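ZmpA Glycopeptidase (Clostridium perfringens, PDB 6XSX) probably cleaves the peptide backbone of glycoproteins as an M60-family metalloprotease, this chain being the catalytic module of a much longer, multidomain polypeptide. Local coordinates at residues 51-55 against 139-145; 289-293 against 373-379; 433-438 against 478-482. All blocks are in the same frame, centred on the assembly; numbering follows the deposited sequence.

Contact 1 of 3, residues 51-55 against 139-145; sequences TGYAV and IEGAINY
Strands 49-56 and 143-149 run antiparallel near the middle of a large mixed sheet, and Ala54 with Ile143 forms a hydrogen-bonded pair. Ala54 N donates to Ile143 O at 2.6 Å, while Ile143 N returns a bond of 3.0 Å to Ala54 O. Tyr53 and Asn144 make the neighbouring non-hydrogen-bonded pair. One step further, Tyr145 N reaches Gly52 O at 3.1 Å.

Before this pairing, residues 139-140 still belong to a separate four-stranded antiparallel sheet, and Tyr53 touches both parts of the partner segment. With CG beside its backbone N (chi1 -68°), Tyr53 puts CD2 3.7 Å from Ile139 CD1, the two side chains passing in opposite directions, and its CB 3.7 Å from Ala142 CB. The ring of Tyr145 packs mainly on backbone, while its CB touches Ala54 CB. Tyr145 has CG between its backbone N and carbonyl carbon (chi1 79°), which carries its CD1 to 3.4 Å from Gly52 C and sets Tyr53 CA at the ring edge, in plane. Its hydroxyl is bonded to Asp180 and takes a proton from a water that in turn accepts from Gly52 N. A second water joins Thr51 O to Asn144 OD1.

Thr51 OG1 accepts from Tyr53 N in an ST turn and also bonds to Leu120 O of strand 117-123, the other neighbour of strand 49-56. Gly52 follows with positive phi. Where the strand thus departs from regular geometry, Gly52 O is met by Tyr145 N and Gly52 N by the water that also binds the Tyr145 hydroxyl, and this buried hydroxyl is held by two partners, Asp180 and the water.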
ATOM      1  N   THR A  51      -1.973 -19.281  18.074  1.00 17.09           N
ATOM      2  CA  THR A  51      -2.049 -20.431  18.962  1.00 17.42           C
ATOM      3  C   THR A  51      -0.701 -21.139  19.022  1.00 17.97           C
ATOM      4  O   THR A  51      -0.382 -21.738  20.040  1.00 18.98           O
ATOM      5  CB  THR A  51      -3.143 -21.435  18.572  1.00 16.89           C
ATOM      6  OG1 THR A  51      -2.655 -22.242  17.498  1.00 16.56           O
ATOM      7  CG2 THR A  51      -4.465 -20.780  18.222  1.00 16.98           C
ATOM      8  N   GLY A  52       0.052 -21.104  17.915  1.00 17.93           N
ATOM      9  CA  GLY A  52       1.338 -21.780  17.821  1.00 18.07           C
ATOM     10  C   GLY A  52       1.213 -23.275  17.514  1.00 19.35           C
ATOM     11  O   GLY A  52       2.215 -23.995  17.585  1.00 18.06           O
ATOM     12  N   TYR A  53      -0.002 -23.722  17.143  1.00 18.36           N
ATOM     13  CA  TYR A  53      -0.249 -25.129  16.869  1.00 18.88           C
ATOM     14  C   TYR A  53      -0.375 -25.417  15.376  1.00 19.50           C
ATOM     15  O   TYR A  53      -1.038 -24.682  14.643  1.00 19.01           O
ATOM     16  CB  TYR A  53      -1.518 -25.629  17.560  1.00 20.30           C
ATOM     17  CG  TYR A  53      -1.414 -25.678  19.064  1.00 20.98           C
ATOM     18  CD1 TYR A  53      -0.397 -26.390  19.692  1.00 22.13           C
ATOM     19  CD2 TYR A  53      -2.329 -25.004  19.856  1.00 21.20           C
ATOM     20  CE1 TYR A  53      -0.290 -26.424  21.076  1.00 24.35           C
ATOM     21  CE2 TYR A  53      -2.238 -25.030  21.241  1.00 22.62           C
ATOM     22  CZ  TYR A  53      -1.213 -25.734  21.850  1.00 23.69           C
ATOM     23  OH  TYR A  53      -1.124 -25.764  23.210  1.00 26.68           O
ATOM     24  N   ALA A  54       0.239 -26.538  14.976  1.00 18.53           N
ATOM     25  CA  ALA A  54       0.138 -27.105  13.643  1.00 19.89           C
ATOM     26  C   ALA A  54      -0.694 -28.380  13.701  1.00 18.99           C
ATOM     27  O   ALA A  54      -0.662 -29.094  14.699  1.00 20.27           O
ATOM     28  CB  ALA A  54       1.512 -27.401  13.092  1.00 18.19           C
ATOM     29  N   VAL A  55      -1.413 -28.654  12.607  1.00 17.76           N
ATOM     30  CA  VAL A  55      -2.195 -29.871  12.471  1.00 17.48           C
ATOM     31  C   VAL A  55      -2.067 -30.394  11.040  1.00 17.70           C
ATOM     32  O   VAL A  55      -1.730 -29.640  10.124  1.00 18.13           O
ATOM     33  CB  VAL A  55      -3.674 -29.629  12.846  1.00 17.15           C
ATOM     34  CG1 VAL A  55      -3.861 -29.473  14.352  1.00 17.60           C
ATOM     35  CG2 VAL A  55      -4.250 -28.425  12.108  1.00 17.28           C
ATOM     36  N   ILE A 139      -6.178 -26.516  23.673  1.00 21.22           N
ATOM     37  CA  ILE A 139      -6.141 -27.386  22.513  1.00 21.72           C
ATOM     38  C   ILE A 139      -5.264 -28.592  22.842  1.00 21.78           C
ATOM     39  O   ILE A 139      -4.109 -28.430  23.225  1.00 22.43           O
ATOM     40  CB  ILE A 139      -5.650 -26.617  21.263  1.00 20.99           C
ATOM     41  CG1 ILE A 139      -6.558 -25.425  20.946  1.00 20.67           C
ATOM     42  CG2 ILE A 139      -5.518 -27.544  20.065  1.00 21.09           C
ATOM     43  CD1 ILE A 139      -5.933 -24.392  20.028  1.00 20.15           C
ATOM     44  N   GLU A 140      -5.811 -29.798  22.646  1.00 21.92           N
ATOM     45  CA  GLU A 140      -5.062 -31.033  22.825  1.00 21.77           C
ATOM     46  C   GLU A 140      -4.837 -31.704  21.471  1.00 21.06           C
ATOM     47  O   GLU A 140      -5.734 -31.734  20.628  1.00 20.51           O
ATOM     48  CB  GLU A 140      -5.868 -32.024  23.669  1.00 23.31           C
ATOM     49  CG  GLU A 140      -6.006 -31.667  25.135  1.00 25.73           C
ATOM     50  CD  GLU A 140      -6.734 -32.720  25.968  1.00 27.65           C
ATOM     51  OE1 GLU A 140      -7.244 -33.716  25.381  1.00 28.07           O
ATOM     52  OE2 GLU A 140      -6.808 -32.547  27.203  1.00 28.34           O
ATOM     53  N   GLY A 141      -3.636 -32.268  21.289  1.00 21.39           N
ATOM     54  CA  GLY A 141      -3.357 -33.214  20.218  1.00 21.35           C
ATOM     55  C   GLY A 141      -2.641 -32.574  19.028  1.00 22.98           C
ATOM     56  O   GLY A 141      -2.428 -33.230  18.007  1.00 22.27           O
ATOM     57  N   ALA A 142      -2.264 -31.293  19.164  1.00 22.56           N
ATOM     58  CA  ALA A 142      -1.628 -30.585  18.065  1.00 25.62           C
ATOM     59  C   ALA A 142      -0.119 -30.503  18.301  1.00 27.15           C
ATOM     60  O   ALA A 142       0.355 -30.798  19.389  1.00 27.11           O
ATOM     61  CB  ALA A 142      -2.264 -29.226  17.866  1.00 23.26           C
ATOM     62  N   ILE A 143       0.624 -30.080  17.271  1.00 29.15           N
ATOM     63  CA  ILE A 143       2.078 -29.994  17.321  1.00 29.46           C
ATOM     64  C   ILE A 143       2.452 -28.514  17.320  1.00 27.19           C
ATOM     65  O   ILE A 143       1.833 -27.738  16.606  1.00 27.71           O
ATOM     66  CB  ILE A 143       2.685 -30.701  16.085  1.00 30.73           C
ATOM     67  CG1 ILE A 143       2.089 -32.094  15.854  1.00 35.30           C
ATOM     68  CG2 ILE A 143       4.204 -30.740  16.149  1.00 31.06           C
ATOM     69  CD1 ILE A 143       0.751 -32.087  15.122  1.00 37.12           C
ATOM     70  N   ASN A 144       3.492 -28.140  18.075  1.00 26.11           N
ATOM     71  CA  ASN A 144       4.014 -26.780  18.052  1.00 25.16           C
ATOM     72  C   ASN A 144       4.774 -26.531  16.754  1.00 23.63           C
ATOM     73  O   ASN A 144       5.616 -27.337  16.368  1.00 25.46           O
ATOM     74  CB  ASN A 144       4.937 -26.497  19.235  1.00 26.88           C
ATOM     75  CG  ASN A 144       4.222 -26.642  20.559  1.00 30.43           C
ATOM     76  OD1 ASN A 144       3.667 -25.678  21.072  1.00 32.84           O
ATOM     77  ND2 ASN A 144       4.199 -27.851  21.095  1.00 33.49           N
ATOM     78  N   TYR A 145       4.453 -25.422  16.076  1.00 20.26           N
ATOM     79  CA  TYR A 145       5.220 -24.992  14.916  1.00 19.28           C
ATOM     80  C   TYR A 145       5.939 -23.699  15.287  1.00 18.46           C
ATOM     81  O   TYR A 145       5.482 -22.990  16.177  1.00 19.46           O
ATOM     82  CB  TYR A 145       4.323 -24.825  13.679  1.00 18.07           C
ATOM     83  CG  TYR A 145       3.520 -23.549  13.646  1.00 17.09           C
ATOM     84  CD1 TYR A 145       2.283 -23.485  14.268  1.00 17.27           C
ATOM     85  CD2 TYR A 145       3.980 -22.408  12.996  1.00 16.66           C
ATOM     86  CE1 TYR A 145       1.530 -22.321  14.266  1.00 16.94           C
ATOM     87  CE2 TYR A 145       3.246 -21.226  13.004  1.00 16.52           C
ATOM     88  CZ  TYR A 145       2.014 -21.185  13.641  1.00 16.98           C
ATOM     89  OH  TYR A 145       1.236 -20.063  13.650  1.00 17.11           O
TER
HETATM   90  O   HOH W   1       1.837 -23.235  21.515  1.00 31.25           O
HETATM   91  O   HOH W   2      -0.765 -19.875  15.479  1.00 19.41           O
HETATM   92  O   HOH W   3       4.551 -23.432  18.981  1.00 37.46           O
HETATM   93  O   HOH W   4      -3.843 -25.213  24.224  1.00 26.93           O

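Contact 2 of 3, residues 289-293 against 373-379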
ATOM      1  N   THR A 289     -12.064   0.421  -0.374  1.00 26.58           N
ATOM      2  CA  THR A 289     -13.103  -0.264  -1.128  1.00 28.68           C
ATOM      3  C   THR A 289     -14.260   0.685  -1.420  1.00 29.34           C
ATOM      4  O   THR A 289     -15.325   0.244  -1.850  1.00 29.05           O
ATOM      5  CB  THR A 289     -13.706  -1.437  -0.341  1.00 28.63           C
ATOM      6  OG1 THR A 289     -14.218  -0.945   0.900  1.00 29.91           O
ATOM      7  CG2 THR A 289     -12.730  -2.569  -0.123  1.00 28.45           C
ATOM      8  N   ASN A 290     -14.055   1.981  -1.161  1.00 29.38           N
ATOM      9  CA  ASN A 290     -15.127   2.960  -1.268  1.00 29.95           C
ATOM     10  C   ASN A 290     -15.635   3.033  -2.712  1.00 30.44           C
ATOM     11  O   ASN A 290     -14.897   3.428  -3.617  1.00 28.17           O
ATOM     12  CB  ASN A 290     -14.671   4.322  -0.740  1.00 29.54           C
ATOM     13  CG  ASN A 290     -15.789   5.331  -0.573  1.00 30.86           C
ATOM     14  OD1 ASN A 290     -16.945   5.075  -0.917  1.00 29.39           O
ATOM     15  ND2 ASN A 290     -15.445   6.497  -0.054  1.00 32.90           N
ATOM     16  N   ASN A 291     -16.912   2.669  -2.920  1.00 30.86           N
ATOM     17  CA  ASN A 291     -17.474   2.639  -4.265  1.00 34.32           C
ATOM     18  C   ASN A 291     -17.865   4.041  -4.745  1.00 32.92           C
ATOM     19  O   ASN A 291     -18.275   4.200  -5.889  1.00 34.14           O
ATOM     20  CB  ASN A 291     -18.566   1.573  -4.450  1.00 36.01           C
ATOM     21  CG  ASN A 291     -19.823   1.808  -3.634  1.00 38.29           C
ATOM     22  OD1 ASN A 291     -20.072   2.906  -3.133  1.00 38.67           O
ATOM     23  ND2 ASN A 291     -20.626   0.767  -3.491  1.00 40.53           N
ATOM     24  N   ARG A 292     -17.709   5.054  -3.883  1.00 33.61           N
ATOM     25  CA  ARG A 292     -17.935   6.443  -4.258  1.00 33.85           C
ATOM     26  C   ARG A 292     -16.740   6.995  -5.038  1.00 33.10           C
ATOM     27  O   ARG A 292     -16.868   8.009  -5.718  1.00 34.23           O
ATOM     28  CB  ARG A 292     -18.151   7.317  -3.022  1.00 35.57           C
ATOM     29  CG  ARG A 292     -19.308   6.880  -2.137  1.00 37.76           C
ATOM     30  CD  ARG A 292     -19.313   7.701  -0.863  1.00 41.62           C
ATOM     31  NE  ARG A 292     -20.593   7.562  -0.187  1.00 46.90           N
ATOM     32  CZ  ARG A 292     -21.745   8.110  -0.580  1.00 52.17           C
ATOM     33  NH1 ARG A 292     -21.801   8.862  -1.668  1.00 50.73           N
ATOM     34  NH2 ARG A 292     -22.844   7.901   0.125  1.00 54.60           N
ATOM     35  N   THR A 293     -15.578   6.336  -4.921  1.00 29.46           N
ATOM     36  CA  THR A 293     -14.378   6.752  -5.633  1.00 27.89           C
ATOM     37  C   THR A 293     -13.993   5.689  -6.664  1.00 26.11           C
ATOM     38  O   THR A 293     -14.749   4.751  -6.892  1.00 26.95           O
ATOM     39  CB  THR A 293     -13.262   7.124  -4.646  1.00 25.81           C
ATOM     40  OG1 THR A 293     -12.235   7.759  -5.409  1.00 26.47           O
ATOM     41  CG2 THR A 293     -12.705   5.937  -3.888  1.00 24.61           C
ATOM     42  N   PHE A 373     -13.556  11.417   1.734  1.00 23.92           N
ATOM     43  CA  PHE A 373     -14.281  10.342   1.069  1.00 26.05           C
ATOM     44  C   PHE A 373     -14.799   9.320   2.082  1.00 26.01           C
ATOM     45  O   PHE A 373     -15.789   8.633   1.826  1.00 25.68           O
ATOM     46  CB  PHE A 373     -13.440   9.720  -0.053  1.00 24.84           C
ATOM     47  CG  PHE A 373     -13.603  10.442  -1.366  1.00 25.72           C
ATOM     48  CD1 PHE A 373     -12.704  11.423  -1.753  1.00 25.35           C
ATOM     49  CD2 PHE A 373     -14.694  10.182  -2.183  1.00 26.03           C
ATOM     50  CE1 PHE A 373     -12.878  12.116  -2.942  1.00 26.18           C
ATOM     51  CE2 PHE A 373     -14.869  10.873  -3.372  1.00 26.31           C
ATOM     52  CZ  PHE A 373     -13.956  11.834  -3.751  1.00 27.84           C
ATOM     53  N   ARG A 374     -14.131   9.231   3.236  1.00 27.19           N
ATOM     54  CA  ARG A 374     -14.543   8.281   4.255  1.00 29.12           C
ATOM     55  C   ARG A 374     -15.801   8.748   4.975  1.00 32.76           C
ATOM     56  O   ARG A 374     -16.568   7.915   5.452  1.00 37.12           O
ATOM     57  CB  ARG A 374     -13.441   8.033   5.284  1.00 27.01           C
ATOM     58  CG  ARG A 374     -12.691   6.732   5.057  1.00 25.96           C
ATOM     59  CD  ARG A 374     -12.094   6.159   6.327  1.00 24.88           C
ATOM     60  NE  ARG A 374     -11.184   7.051   7.033  1.00 26.04           N
ATOM     61  CZ  ARG A 374     -10.021   7.488   6.566  1.00 25.09           C
ATOM     62  NH1 ARG A 374      -9.267   8.283   7.308  1.00 25.69           N
ATOM     63  NH2 ARG A 374      -9.619   7.140   5.359  1.00 24.76           N
ATOM     64  N   SER A 375     -15.999  10.066   5.088  1.00 34.43           N
ATOM     65  CA  SER A 375     -16.993  10.541   6.040  1.00 38.72           C
ATOM     66  C   SER A 375     -18.082  11.401   5.392  1.00 40.42           C
ATOM     67  O   SER A 375     -18.950  11.920   6.095  1.00 41.26           O
ATOM     68  CB  SER A 375     -16.329  11.246   7.200  1.00 36.41           C
ATOM     69  OG  SER A 375     -15.710  12.445   6.763  1.00 36.03           O
ATOM     70  N   ARG A 376     -18.042  11.549   4.062  1.00 42.08           N
ATOM     71  CA  ARG A 376     -18.971  12.433   3.380  1.00 43.99           C
ATOM     72  C   ARG A 376     -19.662  11.708   2.228  1.00 47.25           C
ATOM     73  O   ARG A 376     -19.094  10.807   1.614  1.00 48.71           O
ATOM     74  CB  ARG A 376     -18.294  13.728   2.919  1.00 46.30           C
ATOM     75  CG  ARG A 376     -17.791  14.605   4.057  1.00 49.21           C
ATOM     76  CD  ARG A 376     -18.066  16.084   3.855  1.00 51.57           C
ATOM     77  NE  ARG A 376     -17.705  16.863   5.036  1.00 54.05           N
ATOM     78  CZ  ARG A 376     -18.524  17.176   6.041  1.00 53.09           C
ATOM     79  NH1 ARG A 376     -19.786  16.780   6.031  1.00 54.71           N
ATOM     80  NH2 ARG A 376     -18.075  17.889   7.056  1.00 52.82           N
ATOM     81  N   ASP A 377     -20.903  12.143   1.972  1.00 49.28           N
ATOM     82  CA  ASP A 377     -21.761  11.712   0.882  1.00 48.96           C
ATOM     83  C   ASP A 377     -21.311  12.409  -0.405  1.00 47.23           C
ATOM     84  O   ASP A 377     -21.980  13.319  -0.898  1.00 45.55           O
ATOM     85  CB  ASP A 377     -23.223  12.041   1.212  1.00 49.44           C
ATOM     86  CG  ASP A 377     -24.226  11.523   0.198  1.00 51.40           C
ATOM     87  OD1 ASP A 377     -24.006  10.418  -0.326  1.00 55.13           O
ATOM     88  OD2 ASP A 377     -25.215  12.236  -0.066  1.00 52.84           O
ATOM     89  N   ILE A 378     -20.147  11.992  -0.917  1.00 39.69           N
ATOM     90  CA  ILE A 378     -19.586  12.585  -2.117  1.00 35.73           C
ATOM     91  C   ILE A 378     -19.208  11.457  -3.072  1.00 34.77           C
ATOM     92  O   ILE A 378     -19.071  10.307  -2.648  1.00 32.05           O
ATOM     93  CB  ILE A 378     -18.402  13.527  -1.791  1.00 34.08           C
ATOM     94  CG1 ILE A 378     -17.273  12.816  -1.036  1.00 33.36           C
ATOM     95  CG2 ILE A 378     -18.881  14.778  -1.057  1.00 34.02           C
ATOM     96  CD1 ILE A 378     -16.029  13.662  -0.825  1.00 31.18           C
ATOM     97  N   GLY A 379     -19.067  11.803  -4.360  1.00 31.85           N
ATOM     98  CA  GLY A 379     -18.763  10.832  -5.398  1.00 30.60           C
ATOM     99  C   GLY A 379     -19.962   9.933  -5.694  1.00 30.08           C
ATOM    100  O   GLY A 379     -21.107  10.371  -5.590  1.00 28.57           O
TER
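The loop that follows helix 277-286 folds into a type I beta turn, Asn290 to Thr293, and lays Asn290 and Arg292 against the end of helix 365-375 and the chain leaving it. Arg292 carries most of the contact. Its side chain, extended from CG to NE, runs beside Ile378 O, and NH1 donates to that carbonyl at 3.2 Å from above the carbonyl plane. NH2 forms a salt bridge with Asp377 OD1 at 2.8 Å, although the hydrogen bond within it is bent and weak; carboxylate and guanidinium stand almost perpendicular, 87° apart, with Asp377 CA over one face of the guanidinium, toward its rim.

The first three residues of the turn also make an Asx turn: Asn290 OD1 accepts from Arg292 N at 3.1 Å. That leaves the other end of the amide to face the helix, where Asn290 ND2 gives a weak bond to Phe373 O at 2.9 Å; CG anti to the backbone N (chi1 -169°) directs it there. Gly379 CA makes a CH...O contact of 3.4 Å with Arg292 O. Within the second segment, Ile378 CD1 sits 3.8 Å above the centre of the Phe373 ring, and both residues also pack on Ala393 of helix 383-398.

Contact 3 of 3, residues 433-438 against 478-482. With EDO (1,2-ethanediol), chain E.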
ATOM      1  N   TYR A 433       2.912  21.053 -13.103  1.00 19.10           N
ATOM      2  CA  TYR A 433       4.306  20.799 -13.447  1.00 18.11           C
ATOM      3  C   TYR A 433       4.996  19.954 -12.371  1.00 18.45           C
ATOM      4  O   TYR A 433       6.162  19.598 -12.532  1.00 17.85           O
ATOM      5  CB  TYR A 433       5.081  22.100 -13.692  1.00 19.45           C
ATOM      6  CG  TYR A 433       4.737  22.877 -14.945  1.00 19.80           C
ATOM      7  CD1 TYR A 433       4.153  22.264 -16.045  1.00 19.60           C
ATOM      8  CD2 TYR A 433       5.040  24.227 -15.052  1.00 20.19           C
ATOM      9  CE1 TYR A 433       3.833  22.975 -17.191  1.00 19.60           C
ATOM     10  CE2 TYR A 433       4.732  24.954 -16.193  1.00 19.93           C
ATOM     11  CZ  TYR A 433       4.127  24.325 -17.269  1.00 20.41           C
ATOM     12  OH  TYR A 433       3.817  25.024 -18.400  1.00 21.68           O
ATOM     13  N   ALA A 434       4.290  19.628 -11.271  1.00 18.02           N
ATOM     14  CA  ALA A 434       4.888  18.820 -10.215  1.00 17.88           C
ATOM     15  C   ALA A 434       5.373  17.493 -10.792  1.00 17.76           C
ATOM     16  O   ALA A 434       4.707  16.909 -11.649  1.00 17.90           O
ATOM     17  CB  ALA A 434       3.910  18.576  -9.085  1.00 17.11           C
ATOM     18  N   ASN A 435       6.533  17.038 -10.305  1.00 17.78           N
ATOM     19  CA  ASN A 435       7.110  15.756 -10.689  1.00 18.46           C
ATOM     20  C   ASN A 435       8.080  15.294  -9.602  1.00 19.06           C
ATOM     21  O   ASN A 435       8.398  16.049  -8.685  1.00 20.23           O
ATOM     22  CB  ASN A 435       7.720  15.804 -12.096  1.00 17.74           C
ATOM     23  CG  ASN A 435       8.975  16.643 -12.168  1.00 18.36           C
ATOM     24  OD1 ASN A 435      10.039  16.188 -11.762  1.00 19.19           O
ATOM     25  ND2 ASN A 435       8.867  17.867 -12.669  1.00 18.40           N
ATOM     26  N   ASP A 436       8.542  14.043  -9.719  1.00 19.11           N
ATOM     27  CA  ASP A 436       9.340  13.363  -8.715  1.00 19.24           C
ATOM     28  C   ASP A 436      10.635  14.100  -8.379  1.00 19.94           C
ATOM     29  O   ASP A 436      11.170  13.886  -7.291  1.00 21.80           O
ATOM     30  CB  ASP A 436       9.583  11.889  -9.074  1.00 19.63           C
ATOM     31  CG  ASP A 436       8.316  11.049  -9.086  1.00 19.18           C
ATOM     32  OD1 ASP A 436       7.324  11.469  -8.485  1.00 20.07           O
ATOM     33  OD2 ASP A 436       8.324   9.994  -9.718  1.00 20.85           O
ATOM     34  N   LYS A 437      11.144  14.961  -9.276  1.00 19.18           N
ATOM     35  CA  LYS A 437      12.367  15.698  -8.965  1.00 19.72           C
ATOM     36  C   LYS A 437      12.210  16.509  -7.676  1.00 18.78           C
ATOM     37  O   LYS A 437      13.194  16.760  -6.981  1.00 18.32           O
ATOM     38  CB  LYS A 437      12.836  16.575 -10.130  1.00 19.37           C
ATOM     39  CG  LYS A 437      13.281  15.798 -11.360  1.00 22.76           C
ATOM     40  CD  LYS A 437      14.259  16.561 -12.232  1.00 24.06           C
ATOM     41  CE  LYS A 437      15.553  16.887 -11.518  1.00 24.58           C
ATOM     42  NZ  LYS A 437      16.440  17.707 -12.377  1.00 26.91           N
ATOM     43  N   MET A 438      10.965  16.866  -7.343  1.00 18.46           N
ATOM     44  CA  MET A 438      10.666  17.687  -6.174  1.00 18.82           C
ATOM     45  C   MET A 438      11.167  17.020  -4.887  1.00 19.41           C
ATOM     46  O   MET A 438      11.529  17.728  -3.955  1.00 19.95           O
ATOM     47  CB  MET A 438       9.166  17.986  -6.057  1.00 17.28           C
ATOM     48  CG  MET A 438       8.656  18.989  -7.097  1.00 16.87           C
ATOM     49  SD  MET A 438       6.840  18.995  -7.179  1.00 17.23           S
ATOM     50  CE  MET A 438       6.457  19.649  -5.554  1.00 16.58           C
ATOM     51  N   VAL A 478      16.063  22.792  -9.424  1.00 19.71           N
ATOM     52  CA  VAL A 478      15.218  22.883 -10.610  1.00 18.57           C
ATOM     53  C   VAL A 478      14.503  21.549 -10.844  1.00 18.06           C
ATOM     54  O   VAL A 478      15.116  20.488 -10.734  1.00 17.30           O
ATOM     55  CB  VAL A 478      16.051  23.314 -11.838  1.00 18.29           C
ATOM     56  CG1 VAL A 478      17.221  22.370 -12.130  1.00 17.43           C
ATOM     57  CG2 VAL A 478      15.192  23.519 -13.083  1.00 18.01           C
ATOM     58  N   ILE A 479      13.206  21.609 -11.185  1.00 18.56           N
ATOM     59  CA  ILE A 479      12.437  20.404 -11.468  1.00 18.36           C
ATOM     60  C   ILE A 479      12.082  20.323 -12.953  1.00 18.83           C
ATOM     61  O   ILE A 479      11.626  19.279 -13.428  1.00 17.38           O
ATOM     62  CB  ILE A 479      11.187  20.289 -10.574  1.00 19.03           C
ATOM     63  CG1 ILE A 479      10.203  21.438 -10.819  1.00 19.99           C
ATOM     64  CG2 ILE A 479      11.589  20.154  -9.106  1.00 18.91           C
ATOM     65  CD1 ILE A 479       8.844  21.244 -10.172  1.00 21.12           C
ATOM     66  N   GLY A 480      12.282  21.423 -13.689  1.00 18.46           N
ATOM     67  CA  GLY A 480      12.036  21.369 -15.121  1.00 19.55           C
ATOM     68  C   GLY A 480      11.939  22.756 -15.740  1.00 20.53           C
ATOM     69  O   GLY A 480      11.986  23.765 -15.029  1.00 20.79           O
ATOM     70  N   TYR A 481      11.780  22.774 -17.070  1.00 19.90           N
ATOM     71  CA  TYR A 481      11.754  24.013 -17.831  1.00 20.69           C
ATOM     72  C   TYR A 481      10.515  24.024 -18.709  1.00 20.28           C
ATOM     73  O   TYR A 481      10.202  23.038 -19.377  1.00 20.67           O
ATOM     74  CB  TYR A 481      12.998  24.157 -18.716  1.00 20.86           C
ATOM     75  CG  TYR A 481      14.308  24.152 -17.965  1.00 20.70           C
ATOM     76  CD1 TYR A 481      14.904  25.338 -17.568  1.00 21.06           C
ATOM     77  CD2 TYR A 481      14.944  22.962 -17.637  1.00 20.51           C
ATOM     78  CE1 TYR A 481      16.104  25.347 -16.870  1.00 21.05           C
ATOM     79  CE2 TYR A 481      16.140  22.954 -16.938  1.00 21.19           C
ATOM     80  CZ  TYR A 481      16.722  24.151 -16.555  1.00 21.91           C
ATOM     81  OH  TYR A 481      17.904  24.151 -15.870  1.00 22.85           O
ATOM     82  N   GLU A 482       9.833  25.164 -18.689  1.00 20.12           N
ATOM     83  CA  GLU A 482       8.697  25.398 -19.555  1.00 21.44           C
ATOM     84  C   GLU A 482       9.177  26.145 -20.801  1.00 23.35           C
ATOM     85  O   GLU A 482       9.896  27.148 -20.704  1.00 22.19           O
ATOM     86  CB  GLU A 482       7.656  26.198 -18.777  1.00 21.49           C
ATOM     87  CG  GLU A 482       6.533  26.723 -19.649  1.00 22.23           C
ATOM     88  CD  GLU A 482       5.750  27.822 -18.964  1.00 23.58           C
ATOM     89  OE1 GLU A 482       6.260  28.962 -18.924  1.00 23.67           O
ATOM     90  OE2 GLU A 482       4.651  27.522 -18.437  1.00 25.23           O
TER
HETATM   91  C1  EDO E1304      15.547  19.977 -15.447  1.00 33.99           C
HETATM   92  O1  EDO E1304      15.205  19.343 -14.226  1.00 34.12           O
HETATM   93  C2  EDO E1304      16.860  19.569 -16.006  1.00 30.89           C
HETATM   94  O2  EDO E1304      17.698  18.965 -15.058  1.00 34.49           O
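Asn435 and Ile479 form the tight centre of this contact, where the turn leading into helix 437-440 meets the start of strand 478-485. Asn435 ND2 donates to Ile479 O at 3.2 Å, from above the carbonyl plane, and to Tyr433 O of its own segment, also at 3.2 Å. Asn435 OD1 meanwhile accepts from Lys437 N at 3.0 Å, a capping bond at the turn. Three bonds, two from ND2 and one to OD1, therefore fix the rotation of the buried amide. In return Asn435 N gives a weak bond to Met438 SD at 3.7 Å, so that Asn435 and Met438 form a capping box. Ile479 CG2 packs 3.7 Å from Met438 CG. At the far end, Tyr433 OH donates to the anti lone pair of Glu482 OE2 at 2.6 Å, ring and carboxylate 82° apart; the same oxygen also pairs with Lys430.

The Lys437 side is looser. Its NZ has a long, weak bond of 3.5 Å to Val478 O, and holds O1 of a 1,2-ethanediol, probably from the crystallisation liquor, at 2.8 Å.

Around the core, Tyr433 stacks on Phe492 of strand 488-493 and meets Tyr516 of strand 511-517 edge-to-face, so the segment 433-438 lies against three strands of one antiparallel sheet.

How the contacts relate
The three contacts follow one another along the chain and are spread over its length without touching. Contact 1 lies in the N-terminal beta region and contact 3 at the C-terminal antiparallel sheet, on opposite sides of the chain's centre, with contact centres 57 Å apart. Contact 2 belongs to the helical part between them, its centre 43 Å from that of contact 1 and 31 Å from that of contact 3; even the nearest atoms of contacts 2 and 3 are about 19 Å apart. Contact 2 comes nearest in sequence to the presumed active site: its loop 289-293 follows helix 277-286, which carries an HExxH sequence as in zinc metallopeptidases, with no metal bound to it here.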